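Calcium homeostasis modulator protein 5 (Homo sapiens, PDB 7D60) assembles into undecameric, cone-shaped large-pore channels whose gating and ion conductance are likely regulated by membrane lipids. Local coordinates at residues A[62-67]-A[107-111]; A[119-125]-A[178-184]. All coordinates share one frame; numbering follows the deposited sequence.

Contact 1: A[62-67]-A[107-111]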
loop_
_atom_site.group_PDB
_atom_site.type_symbol
_atom_site.label_atom_id
_atom_site.label_comp_id
_atom_site.label_asym_id
_atom_site.label_seq_id
_atom_site.Cartn_x
_atom_site.Cartn_y
_atom_site.Cartn_z
ATOM N N LEU A 62 -33.741 23.484 -21.471
ATOM C CA LEU A 62 -32.843 24.221 -20.588
ATOM C C LEU A 62 -33.366 25.618 -20.281
ATOM O O LEU A 62 -32.950 26.226 -19.291
ATOM C CB LEU A 62 -31.453 24.311 -21.209
ATOM C CG LEU A 62 -30.594 23.051 -21.208
ATOM C CD1 LEU A 62 -29.401 23.229 -22.124
ATOM C CD2 LEU A 62 -30.141 22.710 -19.811
ATOM N N LEU A 63 -34.262 26.147 -21.109
ATOM C CA LEU A 63 -34.846 27.452 -20.833
ATOM C C LEU A 63 -35.916 27.359 -19.752
ATOM O O LEU A 63 -36.020 28.242 -18.895
ATOM C CB LEU A 63 -35.421 28.039 -22.120
ATOM C CG LEU A 63 -36.390 29.209 -22.023
ATOM C CD1 LEU A 63 -35.643 30.479 -21.705
ATOM C CD2 LEU A 63 -37.157 29.359 -23.307
ATOM N N ILE A 64 -36.708 26.288 -19.773
ATOM C CA ILE A 64 -37.761 26.099 -18.783
ATOM C C ILE A 64 -37.160 25.746 -17.429
ATOM O O ILE A 64 -37.635 26.203 -16.383
ATOM C CB ILE A 64 -38.748 25.036 -19.300
ATOM C CG1 ILE A 64 -39.726 25.681 -20.273
ATOM C CG2 ILE A 64 -39.506 24.337 -18.187
ATOM C CD1 ILE A 64 -40.549 24.698 -21.015
ATOM N N LEU A 65 -36.064 24.989 -17.432
ATOM C CA LEU A 65 -35.336 24.677 -16.209
ATOM C C LEU A 65 -34.696 25.907 -15.574
ATOM O O LEU A 65 -34.404 25.888 -14.377
ATOM C CB LEU A 65 -34.268 23.629 -16.511
ATOM C CG LEU A 65 -33.640 22.854 -15.359
ATOM C CD1 LEU A 65 -34.659 21.935 -14.729
ATOM C CD2 LEU A 65 -32.441 22.073 -15.848
ATOM N N GLY A 66 -34.480 26.976 -16.337
ATOM C CA GLY A 66 -33.969 28.200 -15.752
ATOM C C GLY A 66 -35.030 29.008 -15.040
ATOM O O GLY A 66 -34.711 29.830 -14.181
ATOM N N PHE A 67 -36.300 28.801 -15.389
ATOM C CA PHE A 67 -37.386 29.460 -14.676
ATOM C C PHE A 67 -37.710 28.774 -13.358
ATOM O O PHE A 67 -38.193 29.429 -12.432
ATOM C CB PHE A 67 -38.641 29.507 -15.540
ATOM C CG PHE A 67 -38.533 30.413 -16.721
ATOM C CD1 PHE A 67 -38.189 31.738 -16.562
ATOM C CD2 PHE A 67 -38.794 29.944 -17.992
ATOM C CE1 PHE A 67 -38.094 32.578 -17.653
ATOM C CE2 PHE A 67 -38.703 30.779 -19.083
ATOM C CZ PHE A 67 -38.352 32.095 -18.912
ATOM N N SER A 107 -31.955 33.314 -17.735
ATOM C CA SER A 107 -32.256 31.938 -18.097
ATOM C C SER A 107 -31.999 31.650 -19.567
ATOM O O SER A 107 -32.228 30.522 -20.009
ATOM C CB SER A 107 -33.708 31.609 -17.750
ATOM O OG SER A 107 -34.599 32.340 -18.566
ATOM N N LEU A 108 -31.528 32.637 -20.327
ATOM C CA LEU A 108 -31.171 32.470 -21.728
ATOM C C LEU A 108 -29.682 32.235 -21.924
ATOM O O LEU A 108 -29.166 32.450 -23.018
ATOM C CB LEU A 108 -31.604 33.691 -22.535
ATOM C CG LEU A 108 -32.954 33.650 -23.236
ATOM C CD1 LEU A 108 -33.142 34.908 -24.043
ATOM C CD2 LEU A 108 -33.050 32.435 -24.119
ATOM N N VAL A 109 -28.973 31.812 -20.887
ATOM C CA VAL A 109 -27.535 31.603 -20.970
ATOM C C VAL A 109 -27.204 30.160 -21.316
ATOM O O VAL A 109 -26.408 29.898 -22.215
ATOM C CB VAL A 109 -26.852 32.051 -19.658
ATOM C CG1 VAL A 109 -25.384 31.699 -19.664
ATOM C CG2 VAL A 109 -27.016 33.539 -19.473
ATOM N N ALA A 110 -27.818 29.212 -20.628
ATOM C CA ALA A 110 -27.657 27.795 -20.947
ATOM C C ALA A 110 -28.296 27.350 -22.270
ATOM O O ALA A 110 -27.787 26.394 -22.863
ATOM C CB ALA A 110 -28.181 26.937 -19.791
ATOM N N PRO A 111 -29.400 27.944 -22.769
ATOM C CA PRO A 111 -29.766 27.670 -24.173
ATOM C C PRO A 111 -28.741 28.123 -25.199
ATOM O O PRO A 111 -28.503 27.401 -26.172
ATOM C CB PRO A 111 -31.084 28.429 -24.336
ATOM C CG PRO A 111 -31.690 28.349 -23.051
ATOM C CD PRO A 111 -30.590 28.432 -22.041
#
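Leu62, Leu63 and Gly66 of transmembrane helix S2 pack against Ser107, Ala110 and Pro111 of S3 in an antiparallel, mainly apolar contact of the S2 helix with the break in S3, near the centre of the chain. In the four-helix transmembrane part of this CALHM subunit, it joins the cytoplasmic half of S2 to the place where S3 changes from helix 95-106 to helix 109-120. The backbones come closest at Gly66 and Ser107, whose CA atoms are 4.7 Å apart. Leu62 pairs with Pro111 at the other end. Gly66 has no side chain, so Ser107 CB lies against its backbone, 4.0 Å from Gly66 CA.

Leu62 reaches across with one branch: its CD1 lies 3.6 Å from Ala110 O. Its CB packs near Ala110 CB and Pro111 CD. Leu63 touches at two places. Its CB meets the pyrrolidine ring at Pro111 CG, 3.9 Å away. Its CG is anti to the backbone N (chi1 164°), and this carries CD1 beside Ser107 and to Leu108 CD2, at 4.0 Å. Leu108 starts out pointing away from S2, but its branch returns to meet Leu63.

The contact borders lipid and a second chain. One bound 1,2-dioctanoyl-sn-glycero-3-phosphate touches Gly66, another Leu65 and a third Val109. Ile64 and Phe67 pack on Ser191 and Leu195 of a neighbouring subunit.

The hydroxyl of Ser107 is turned back to the end of its own helix 95-106, where it is hydrogen-bonded to Ile103 O. This satisfies a buried polar group without help from S2. Towards S2 the same oxygen comes up obliquely to the Phe67 ring, with Ser107 OG 3.6 Å from Phe67 CE1.

Contact 2: A[119-125]-A[178-184]. With PA8 (1,2-dioctanoyl-sn-glycero-3-phosphate), chain P.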
loop_
_atom_site.group_PDB
_atom_site.type_symbol
_atom_site.label_atom_id
_atom_site.label_comp_id
_atom_site.label_asym_id
_atom_site.label_seq_id
_atom_site.Cartn_x
_atom_site.Cartn_y
_atom_site.Cartn_z
ATOM N N LEU A 119 -23.210 23.591 -32.611
ATOM C CA LEU A 119 -22.818 24.068 -33.928
ATOM C C LEU A 119 -21.317 23.993 -34.169
ATOM O O LEU A 119 -20.896 23.979 -35.327
ATOM C CB LEU A 119 -23.289 25.505 -34.134
ATOM C CG LEU A 119 -24.735 25.719 -34.560
ATOM C CD1 LEU A 119 -25.065 27.185 -34.520
ATOM C CD2 LEU A 119 -24.991 25.170 -35.933
ATOM N N LEU A 120 -20.503 23.949 -33.118
ATOM C CA LEU A 120 -19.070 23.750 -33.279
ATOM C C LEU A 120 -18.703 22.288 -33.471
ATOM O O LEU A 120 -17.562 21.993 -33.833
ATOM C CB LEU A 120 -18.311 24.299 -32.071
ATOM C CG LEU A 120 -18.134 25.810 -31.928
ATOM C CD1 LEU A 120 -17.177 26.107 -30.799
ATOM C CD2 LEU A 120 -17.652 26.433 -33.209
ATOM N N ASN A 121 -19.629 21.374 -33.218
ATOM C CA ASN A 121 -19.483 19.951 -33.494
ATOM C C ASN A 121 -20.525 19.676 -34.571
ATOM O O ASN A 121 -21.673 19.343 -34.270
ATOM C CB ASN A 121 -19.698 19.126 -32.224
ATOM C CG ASN A 121 -19.842 17.645 -32.495
ATOM O OD1 ASN A 121 -18.855 16.921 -32.586
ATOM N ND2 ASN A 121 -21.078 17.185 -32.616
ATOM N N GLY A 122 -20.132 19.836 -35.831
ATOM C CA GLY A 122 -21.101 20.038 -36.890
ATOM C C GLY A 122 -21.860 18.837 -37.413
ATOM O O GLY A 122 -22.006 18.689 -38.627
ATOM N N THR A 123 -22.381 17.993 -36.526
ATOM C CA THR A 123 -23.136 16.830 -36.969
ATOM C C THR A 123 -24.627 17.098 -37.090
ATOM O O THR A 123 -25.280 16.498 -37.948
ATOM C CB THR A 123 -22.917 15.657 -36.016
ATOM O OG1 THR A 123 -23.444 15.982 -34.730
ATOM C CG2 THR A 123 -21.445 15.367 -35.874
ATOM N N PHE A 124 -25.187 17.985 -36.267
ATOM C CA PHE A 124 -26.616 18.257 -36.354
ATOM C C PHE A 124 -26.948 19.151 -37.537
ATOM O O PHE A 124 -28.038 19.043 -38.101
ATOM C CB PHE A 124 -27.138 18.911 -35.070
ATOM C CG PHE A 124 -26.904 18.109 -33.819
ATOM C CD1 PHE A 124 -26.725 18.751 -32.611
ATOM C CD2 PHE A 124 -26.880 16.732 -33.838
ATOM C CE1 PHE A 124 -26.511 18.038 -31.455
ATOM C CE2 PHE A 124 -26.659 16.016 -32.681
ATOM C CZ PHE A 124 -26.478 16.671 -31.490
ATOM N N TYR A 125 -26.034 20.039 -37.920
ATOM C CA TYR A 125 -26.269 20.916 -39.060
ATOM C C TYR A 125 -26.056 20.190 -40.376
ATOM O O TYR A 125 -26.711 20.517 -41.368
ATOM C CB TYR A 125 -25.351 22.137 -38.966
ATOM C CG TYR A 125 -25.437 23.142 -40.101
ATOM C CD1 TYR A 125 -26.337 24.191 -40.052
ATOM C CD2 TYR A 125 -24.585 23.065 -41.201
ATOM C CE1 TYR A 125 -26.410 25.111 -41.071
ATOM C CE2 TYR A 125 -24.652 23.977 -42.219
ATOM C CZ TYR A 125 -25.564 24.998 -42.149
ATOM O OH TYR A 125 -25.628 25.912 -43.166
ATOM N N GLN A 178 -19.375 25.144 -42.664
ATOM C CA GLN A 178 -20.390 26.187 -42.613
ATOM C C GLN A 178 -21.043 26.274 -41.245
ATOM O O GLN A 178 -21.523 27.342 -40.862
ATOM C CB GLN A 178 -21.460 25.934 -43.668
ATOM C CG GLN A 178 -21.259 26.669 -44.960
ATOM C CD GLN A 178 -22.248 26.237 -46.017
ATOM O OE1 GLN A 178 -23.166 25.472 -45.742
ATOM N NE2 GLN A 178 -22.066 26.726 -47.234
ATOM N N SER A 179 -21.081 25.169 -40.506
ATOM C CA SER A 179 -21.683 25.173 -39.182
ATOM C C SER A 179 -20.740 25.743 -38.139
ATOM O O SER A 179 -21.187 26.366 -37.174
ATOM C CB SER A 179 -22.092 23.764 -38.786
ATOM O OG SER A 179 -21.034 23.092 -38.146
ATOM N N GLN A 180 -19.436 25.528 -38.303
ATOM C CA GLN A 180 -18.477 26.045 -37.344
ATOM C C GLN A 180 -18.268 27.544 -37.487
ATOM O O GLN A 180 -17.806 28.183 -36.543
ATOM C CB GLN A 180 -17.155 25.306 -37.487
ATOM C CG GLN A 180 -17.222 23.896 -36.983
ATOM C CD GLN A 180 -15.905 23.186 -37.071
ATOM O OE1 GLN A 180 -15.162 23.359 -38.026
ATOM N NE2 GLN A 180 -15.604 22.381 -36.070
ATOM N N ILE A 181 -18.601 28.119 -38.639
ATOM C CA ILE A 181 -18.564 29.567 -38.783
ATOM C C ILE A 181 -19.768 30.193 -38.092
ATOM O O ILE A 181 -19.650 31.227 -37.426
ATOM C CB ILE A 181 -18.474 29.936 -40.277
ATOM C CG1 ILE A 181 -17.089 29.592 -40.814
ATOM C CG2 ILE A 181 -18.757 31.398 -40.523
ATOM C CD1 ILE A 181 -16.994 29.647 -42.308
ATOM N N LEU A 182 -20.934 29.554 -38.194
ATOM C CA LEU A 182 -22.113 30.005 -37.463
ATOM C C LEU A 182 -21.990 29.786 -35.964
ATOM O O LEU A 182 -22.647 30.488 -35.196
ATOM C CB LEU A 182 -23.360 29.286 -37.966
ATOM C CG LEU A 182 -23.855 29.623 -39.365
ATOM C CD1 LEU A 182 -24.939 28.648 -39.762
ATOM C CD2 LEU A 182 -24.368 31.041 -39.410
ATOM N N GLY A 183 -21.184 28.821 -35.531
ATOM C CA GLY A 183 -20.970 28.628 -34.113
ATOM C C GLY A 183 -20.120 29.711 -33.491
ATOM O O GLY A 183 -20.248 29.990 -32.300
ATOM N N TRP A 184 -19.241 30.334 -34.276
ATOM C CA TRP A 184 -18.446 31.447 -33.782
ATOM C C TRP A 184 -19.152 32.782 -33.937
ATOM O O TRP A 184 -18.839 33.715 -33.199
ATOM C CB TRP A 184 -17.092 31.508 -34.491
ATOM C CG TRP A 184 -16.110 30.485 -34.033
ATOM C CD1 TRP A 184 -15.584 29.477 -34.774
ATOM C CD2 TRP A 184 -15.522 30.370 -32.732
ATOM N NE1 TRP A 184 -14.717 28.735 -34.021
ATOM C CE2 TRP A 184 -14.658 29.265 -32.763
ATOM C CE3 TRP A 184 -15.643 31.096 -31.545
ATOM C CZ2 TRP A 184 -13.924 28.864 -31.656
ATOM C CZ3 TRP A 184 -14.915 30.696 -30.451
ATOM C CH2 TRP A 184 -14.068 29.591 -30.510
HETATM O O1 PA8 P . -13.678 15.699 -34.652
HETATM O O2 PA8 P . -15.558 17.291 -34.853
HETATM P P1 PA8 P . -15.049 16.062 -34.136
HETATM O O3 PA8 P . -15.989 14.909 -34.385
HETATM O O4 PA8 P . -14.962 16.373 -32.521
HETATM C C1 PA8 P . -15.591 17.527 -32.043
HETATM C C2 PA8 P . -15.201 17.760 -30.582
HETATM C C3 PA8 P . -15.871 19.048 -30.107
HETATM O O5 PA8 P . -14.976 19.822 -29.352
HETATM C C4 PA8 P . -15.558 20.960 -28.772
HETATM O O6 PA8 P . -16.690 21.232 -28.992
HETATM C C5 PA8 P . -14.751 21.872 -27.852
HETATM C C6 PA8 P . -15.396 23.252 -27.744
HETATM C C7 PA8 P . -15.072 23.964 -26.435
HETATM O O7 PA8 P . -15.644 16.685 -29.801
HETATM C C12 PA8 P . -14.661 15.807 -29.317
HETATM O O8 PA8 P . -14.092 15.080 -30.058
HETATM C C13 PA8 P . -14.344 15.758 -27.823
HETATM C C14 PA8 P . -13.371 16.849 -27.385
HETATM C C15 PA8 P . -14.014 17.840 -26.417
HETATM C C16 PA8 P . -12.970 18.677 -25.680
HETATM C C17 PA8 P . -12.445 17.996 -24.419
HETATM C C18 PA8 P . -12.852 18.742 -23.151
#
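The lipid pocket that holds a 1,2-dioctanoyl-sn-glycero-3-phosphate at Asn121 lies beside this S3-S4 contact, in which Leu119, Leu120 and Tyr125 meet helix 168-203. Asn121 OD1 is 3.4 Å from lipid C1. S3 breaks here, with Gly122 at the centre of an inverse gamma turn.

Two S4 side chains bond to carbonyls at the end of helix 109-120. Ser179 OG donates to Leu119 O at 3.0 Å. Gln180 NE2 donates to Leu120 O, also at 3.0 Å, in a nearly straight bond (178°) tilted from the carbonyl plane. Gln180 OE1 is hydrogen-bonded to Tyr50 OH of a neighbouring subunit. Leu120 CD2 sits over a face of Trp184 in a CH-pi contact, 4.0 Å from the five-membered ring centroid.

The Tyr125 ring swings out opposite the backbone N (chi1 178°), which lays one face over Ser179 CA. Tyr125 CD2 is 3.5 Å from Ser179 CB, and CE1 meets Leu182 CD1. With an alanine in place of Tyr125, Ser179 and Leu182 would probably lose this cover, and a gap would open between S3 and S4. Through Gln180, one amide thus links the S3 break, S4 and the next subunit.

In the fold
Both contacts use helix 109-120 of S3, near its opposite ends. Contact 1 brings S2 to its start and contact 2 brings S4 to its end. S3 therefore links S2 and S4 through two separate sites. The contact centres are about 21 Å apart, and the contacts do not touch. Contact 1 lies near the centre of the chain yet is partly buried. Contact 2 lies about 22 Å from the chain centre, but more of its touching residues are buried. Lipid borders both. The chemistry differs too. Contact 1 is held by apolar packing, while contact 2 adds side-chain bonds to backbone carbonyls and a CH-pi contact. Each also borders another subunit.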